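Local atomic coordinates of diaminopimelate decarboxylase (PDB entry 2QGH), a protein that catalyses the pyridoxal-5'-phosphate-dependent decarboxylation of meso-diaminopimelate to L-lysine, the last step of bacterial lysine biosynthesis. Residues 188-191 with 196-199; 131-136 with 181-186. All blocks are in the same frame, centred on the assembly; numbering follows the deposited sequence.

Contact 1: 188-191 with 196-199; sequences FLWA and FLEP
Ala191 sits between Leu197 and Pro199 where helix 181-193 packs against strand 197-203, the strand that follows it in the alpha/beta barrel of the pyridoxal-binding domain. Its methyl touches two side chains at once: CB lies 3.8 Å from Pro199 CD and 3.9 Å from Leu197 CB. A small residue suits this place because the helix backbone comes close, the CA atoms of Ala191 and Leu197 being 5.1 Å apart. Leu197 and Pro199, alternate residues of the strand, both send their CB atoms toward the helix, whereas Glu198 between them points away from it.

The larger side chains work from the flanks. Phe188, with chi1 at -99°, away from the usual staggered values, turns its ring so that the CD2 edge meets Pro199 CB at 3.6 Å, near the ring plane; the ring and the proline point contrary ways as they pass. Trp190 reaches across with the benzo part of its indole, CZ3 lying 4.1 Å from Leu197 CD1. Leu197 has CG anti to its carbonyl carbon (chi1 -63°), which brings CD1 against the helix backbone, 3.8 Å from Ala191 CA. Outside the two segments, Ile235 touches both Phe188 and Pro199.

No hydrogen bond joins the two segments. Ala191 O and Leu197 O, both acceptors, approach to 3.2 Å, and Leu197 O takes a hydrogen bond from Lys149 NZ, whose positive charge probably eases the meeting of the two carbonyls. Cohesion between helix and strand therefore rests on aliphatic and ring-edge packing.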
loop_
_atom_site.group_PDB
_atom_site.type_symbol
_atom_site.label_atom_id
_atom_site.label_comp_id
_atom_site.label_asym_id
_atom_site.label_seq_id
_atom_site.Cartn_x
_atom_site.Cartn_y
_atom_site.Cartn_z
ATOM N N PHE A 188 -2.024 34.960 -8.633
ATOM C CA PHE A 188 -1.467 35.313 -9.930
ATOM C C PHE A 188 -0.911 36.734 -9.934
ATOM O O PHE A 188 0.220 36.968 -10.364
ATOM C CB PHE A 188 -2.537 35.185 -11.018
ATOM C CG PHE A 188 -2.469 33.901 -11.788
ATOM C CD1 PHE A 188 -3.463 32.936 -11.650
ATOM C CD2 PHE A 188 -1.422 33.664 -12.674
ATOM C CE1 PHE A 188 -3.415 31.753 -12.385
ATOM C CE2 PHE A 188 -1.362 32.484 -13.415
ATOM C CZ PHE A 188 -2.358 31.529 -13.272
ATOM N N LEU A 189 -1.714 37.684 -9.469
ATOM C CA LEU A 189 -1.279 39.074 -9.426
ATOM C C LEU A 189 0.013 39.149 -8.626
ATOM O O LEU A 189 0.934 39.883 -8.975
ATOM C CB LEU A 189 -2.359 39.949 -8.778
ATOM C CG LEU A 189 -3.680 39.996 -9.553
ATOM C CD1 LEU A 189 -4.734 40.765 -8.770
ATOM C CD2 LEU A 189 -3.435 40.639 -10.909
ATOM N N TRP A 190 0.071 38.352 -7.563
ATOM C CA TRP A 190 1.226 38.303 -6.681
ATOM C C TRP A 190 2.482 37.808 -7.390
ATOM O O TRP A 190 3.577 38.328 -7.165
ATOM C CB TRP A 190 0.928 37.390 -5.506
ATOM C CG TRP A 190 1.603 37.804 -4.265
ATOM C CD1 TRP A 190 1.159 38.727 -3.359
ATOM C CD2 TRP A 190 2.846 37.314 -3.768
ATOM N NE1 TRP A 190 2.052 38.838 -2.321
ATOM C CE2 TRP A 190 3.098 37.980 -2.547
ATOM C CE3 TRP A 190 3.773 36.376 -4.232
ATOM C CZ2 TRP A 190 4.237 37.736 -1.782
ATOM C CZ3 TRP A 190 4.903 36.131 -3.475
ATOM C CH2 TRP A 190 5.126 36.810 -2.258
ATOM N N ALA A 191 2.323 36.793 -8.235
ATOM C CA ALA A 191 3.453 36.236 -8.969
ATOM C C ALA A 191 3.893 37.199 -10.069
ATOM O O ALA A 191 5.052 37.195 -10.477
ATOM C CB ALA A 191 3.079 34.879 -9.572
ATOM N N PHE A 196 10.803 37.308 -8.886
ATOM C CA PHE A 196 11.308 35.946 -8.852
ATOM C C PHE A 196 10.287 34.885 -9.226
ATOM O O PHE A 196 10.526 33.691 -9.055
ATOM C CB PHE A 196 11.908 35.671 -7.474
ATOM C CG PHE A 196 12.864 36.735 -7.031
ATOM C CD1 PHE A 196 12.411 37.838 -6.312
ATOM C CD2 PHE A 196 14.206 36.673 -7.399
ATOM C CE1 PHE A 196 13.282 38.871 -5.965
ATOM C CE2 PHE A 196 15.086 37.700 -7.060
ATOM C CZ PHE A 196 14.625 38.801 -6.341
ATOM N N LEU A 197 9.151 35.328 -9.746
ATOM C CA LEU A 197 8.109 34.415 -10.173
ATOM C C LEU A 197 7.662 34.860 -11.549
ATOM O O LEU A 197 7.697 36.042 -11.861
ATOM C CB LEU A 197 6.922 34.448 -9.208
ATOM C CG LEU A 197 7.210 34.004 -7.772
ATOM C CD1 LEU A 197 5.960 34.195 -6.926
ATOM C CD2 LEU A 197 7.659 32.555 -7.756
ATOM N N GLU A 198 7.254 33.906 -12.370
ATOM C CA GLU A 198 6.790 34.196 -13.717
ATOM C C GLU A 198 5.620 33.269 -14.021
ATOM O O GLU A 198 5.811 32.134 -14.460
ATOM C CB GLU A 198 7.930 33.981 -14.718
ATOM C CG GLU A 198 7.537 34.139 -16.182
ATOM C CD GLU A 198 8.723 33.982 -17.128
ATOM O OE1 GLU A 198 9.509 33.023 -16.956
ATOM O OE2 GLU A 198 8.872 34.814 -18.052
ATOM N N PRO A 199 4.384 33.739 -13.776
ATOM C CA PRO A 199 3.199 32.916 -14.039
ATOM C C PRO A 199 3.045 32.710 -15.538
ATOM O O PRO A 199 2.868 33.670 -16.285
ATOM C CB PRO A 199 2.067 33.745 -13.436
ATOM C CG PRO A 199 2.529 35.150 -13.674
ATOM C CD PRO A 199 3.997 35.081 -13.301
#

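Contact 2: 131-136 with 181-186; sequences ESFMEL and EKEALE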
loop_
_atom_site.group_PDB
_atom_site.type_symbol
_atom_site.label_atom_id
_atom_site.label_comp_id
_atom_site.label_asym_id
_atom_site.label_seq_id
_atom_site.Cartn_x
_atom_site.Cartn_y
_atom_site.Cartn_z
ATOM N N GLU A 131 -0.043 24.747 -5.469
ATOM C CA GLU A 131 -1.368 24.453 -4.959
ATOM C C GLU A 131 -1.782 25.329 -3.779
ATOM O O GLU A 131 -2.923 25.258 -3.329
ATOM C CB GLU A 131 -1.435 22.975 -4.569
ATOM C CG GLU A 131 -0.817 22.036 -5.603
ATOM C CD GLU A 131 -1.805 21.021 -6.155
ATOM O OE1 GLU A 131 -1.371 20.118 -6.900
ATOM O OE2 GLU A 131 -3.012 21.130 -5.848
ATOM N N SER A 132 -0.864 26.144 -3.268
ATOM C CA SER A 132 -1.197 27.021 -2.148
ATOM C C SER A 132 -0.453 28.346 -2.233
ATOM O O SER A 132 0.607 28.434 -2.842
ATOM C CB SER A 132 -0.886 26.335 -0.806
ATOM O OG SER A 132 0.511 26.269 -0.552
ATOM N N PHE A 133 -1.012 29.382 -1.620
ATOM C CA PHE A 133 -0.368 30.683 -1.637
ATOM C C PHE A 133 0.937 30.615 -0.845
ATOM O O PHE A 133 1.920 31.250 -1.215
ATOM C CB PHE A 133 -1.306 31.743 -1.045
ATOM C CG PHE A 133 -1.067 33.143 -1.566
ATOM C CD1 PHE A 133 -2.075 34.101 -1.492
ATOM C CD2 PHE A 133 0.149 33.500 -2.144
ATOM C CE1 PHE A 133 -1.877 35.395 -1.992
ATOM C CE2 PHE A 133 0.355 34.791 -2.645
ATOM C CZ PHE A 133 -0.659 35.736 -2.570
ATOM N N MET A 134 0.948 29.833 0.235
ATOM C CA MET A 134 2.149 29.692 1.054
ATOM C C MET A 134 3.246 28.972 0.270
ATOM O O MET A 134 4.430 29.188 0.508
ATOM C CB MET A 134 1.844 28.933 2.357
ATOM C CG MET A 134 2.989 28.994 3.382
ATOM S SD MET A 134 2.695 28.138 4.969
ATOM C CE MET A 134 1.338 29.173 5.659
ATOM N N GLU A 135 2.855 28.111 -0.665
ATOM C CA GLU A 135 3.829 27.404 -1.491
ATOM C C GLU A 135 4.457 28.417 -2.444
ATOM O O GLU A 135 5.654 28.394 -2.696
ATOM C CB GLU A 135 3.153 26.308 -2.323
ATOM C CG GLU A 135 4.134 25.364 -3.016
ATOM C CD GLU A 135 3.546 24.707 -4.261
ATOM O OE1 GLU A 135 2.326 24.430 -4.273
ATOM O OE2 GLU A 135 4.310 24.454 -5.224
ATOM N N LEU A 136 3.626 29.300 -2.986
ATOM C CA LEU A 136 4.079 30.323 -3.914
ATOM C C LEU A 136 5.110 31.238 -3.253
ATOM O O LEU A 136 6.112 31.605 -3.867
ATOM C CB LEU A 136 2.886 31.149 -4.402
ATOM C CG LEU A 136 3.109 32.071 -5.605
ATOM C CD1 LEU A 136 3.306 31.241 -6.872
ATOM C CD2 LEU A 136 1.909 32.995 -5.764
ATOM N N GLU A 181 -11.228 30.442 -7.497
ATOM C CA GLU A 181 -10.943 31.529 -8.429
ATOM C C GLU A 181 -10.445 32.819 -7.782
ATOM O O GLU A 181 -9.445 33.386 -8.212
ATOM C CB GLU A 181 -12.180 31.847 -9.262
ATOM C CG GLU A 181 -11.889 32.761 -10.430
ATOM C CD GLU A 181 -13.144 33.209 -11.127
ATOM O OE1 GLU A 181 -13.932 32.346 -11.565
ATOM O OE2 GLU A 181 -13.341 34.430 -11.233
ATOM N N LYS A 182 -11.145 33.288 -6.757
ATOM C CA LYS A 182 -10.754 34.519 -6.086
ATOM C C LYS A 182 -9.310 34.443 -5.594
ATOM O O LYS A 182 -8.487 35.298 -5.919
ATOM C CB LYS A 182 -11.686 34.802 -4.906
ATOM C CG LYS A 182 -13.173 34.850 -5.255
ATOM C CD LYS A 182 -13.526 36.003 -6.209
ATOM C CE LYS A 182 -13.532 35.566 -7.669
ATOM N NZ LYS A 182 -14.577 34.526 -7.927
ATOM N N GLU A 183 -9.010 33.414 -4.807
ATOM C CA GLU A 183 -7.671 33.231 -4.266
ATOM C C GLU A 183 -6.632 33.104 -5.377
ATOM O O GLU A 183 -5.522 33.619 -5.260
ATOM C CB GLU A 183 -7.626 31.985 -3.383
ATOM C CG GLU A 183 -6.231 31.631 -2.875
ATOM C CD GLU A 183 -5.963 32.129 -1.476
ATOM O OE1 GLU A 183 -4.859 31.873 -0.945
ATOM O OE2 GLU A 183 -6.860 32.774 -0.905
ATOM N N ALA A 184 -6.993 32.410 -6.449
ATOM C CA ALA A 184 -6.082 32.216 -7.569
ATOM C C ALA A 184 -5.765 33.550 -8.230
ATOM O O ALA A 184 -4.611 33.837 -8.555
ATOM C CB ALA A 184 -6.695 31.267 -8.581
ATOM N N LEU A 185 -6.798 34.359 -8.434
ATOM C CA LEU A 185 -6.626 35.667 -9.049
ATOM C C LEU A 185 -5.613 36.459 -8.249
ATOM O O LEU A 185 -4.738 37.111 -8.811
ATOM C CB LEU A 185 -7.956 36.422 -9.093
ATOM C CG LEU A 185 -8.958 35.929 -10.146
ATOM C CD1 LEU A 185 -10.316 36.576 -9.927
ATOM C CD2 LEU A 185 -8.427 36.249 -11.535
ATOM N N GLU A 186 -5.727 36.384 -6.932
ATOM C CA GLU A 186 -4.820 37.103 -6.057
ATOM C C GLU A 186 -3.400 36.546 -6.166
ATOM O O GLU A 186 -2.435 37.303 -6.282
ATOM C CB GLU A 186 -5.322 37.020 -4.614
ATOM C CG GLU A 186 -4.532 37.879 -3.646
ATOM C CD GLU A 186 -5.045 37.791 -2.220
ATOM O OE1 GLU A 186 -4.395 38.379 -1.327
ATOM O OE2 GLU A 186 -6.091 37.137 -1.993
HETATM O O HOH W 1 -3.566 29.119 -0.223
#
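Phe133 meets two glutamates, Glu183 and Glu186, which stand one turn apart on helix 181-193. Both carboxylates come to the edge of its ring, near the ring plane, with Glu183 OE1 3.6 Å from Phe133 CD1 and Glu186 OE1 4.0 Å from Phe133 CE1. The carboxylate planes stand nearly upright to the ring, at 88° for Glu183 and 86° for Glu186. Glu183 gets there by a bend at chi2 (98°), while Glu186 reaches across with an extended chain.

A water ties the helices together: it accepts from Phe133 N at 2.9 Å and donates to Glu183 OE1 at 3.1 Å, serving an amide in the first turn of helix 133-146. Just before Phe133, Ser132 is the N-cap, its OG accepting from Glu135 N at 3.0 Å. Glu135 in turn reaches back, its OE1 taking the Glu131 N-H at 2.7 Å. The second subunit joins here, Lys299 of that chain donating to Glu131 O.

The slightly positive ring edge is probably a tolerable neighbour for the carboxylate oxygens, and the helix N-terminus would favour the nearby anion of Glu183. The contact is thus a weakly polar, water-bridged surface junction between neighbouring barrel helices.

Contacts 1 and 2 lie about 10 Å apart, centre to centre, and share helix 181-193: its first turns face the start of helix 133-146 in contact 2, and its later part packs on strand 197-203 in contact 1. Both segments of contact 2 come before those of contact 1 in the sequence. They also touch directly, Trp190 CG lying 3.5 Å from Phe133 CZ in an edge-to-face ring pair, while Leu197 CD1 packs 3.8 Å from Leu136 CG. Together they pack one helix of the eight-stranded alpha/beta barrel against a neighbouring helix and the following strand, joining a solvent-facing seam to a buried layer of the cofactor-binding domain.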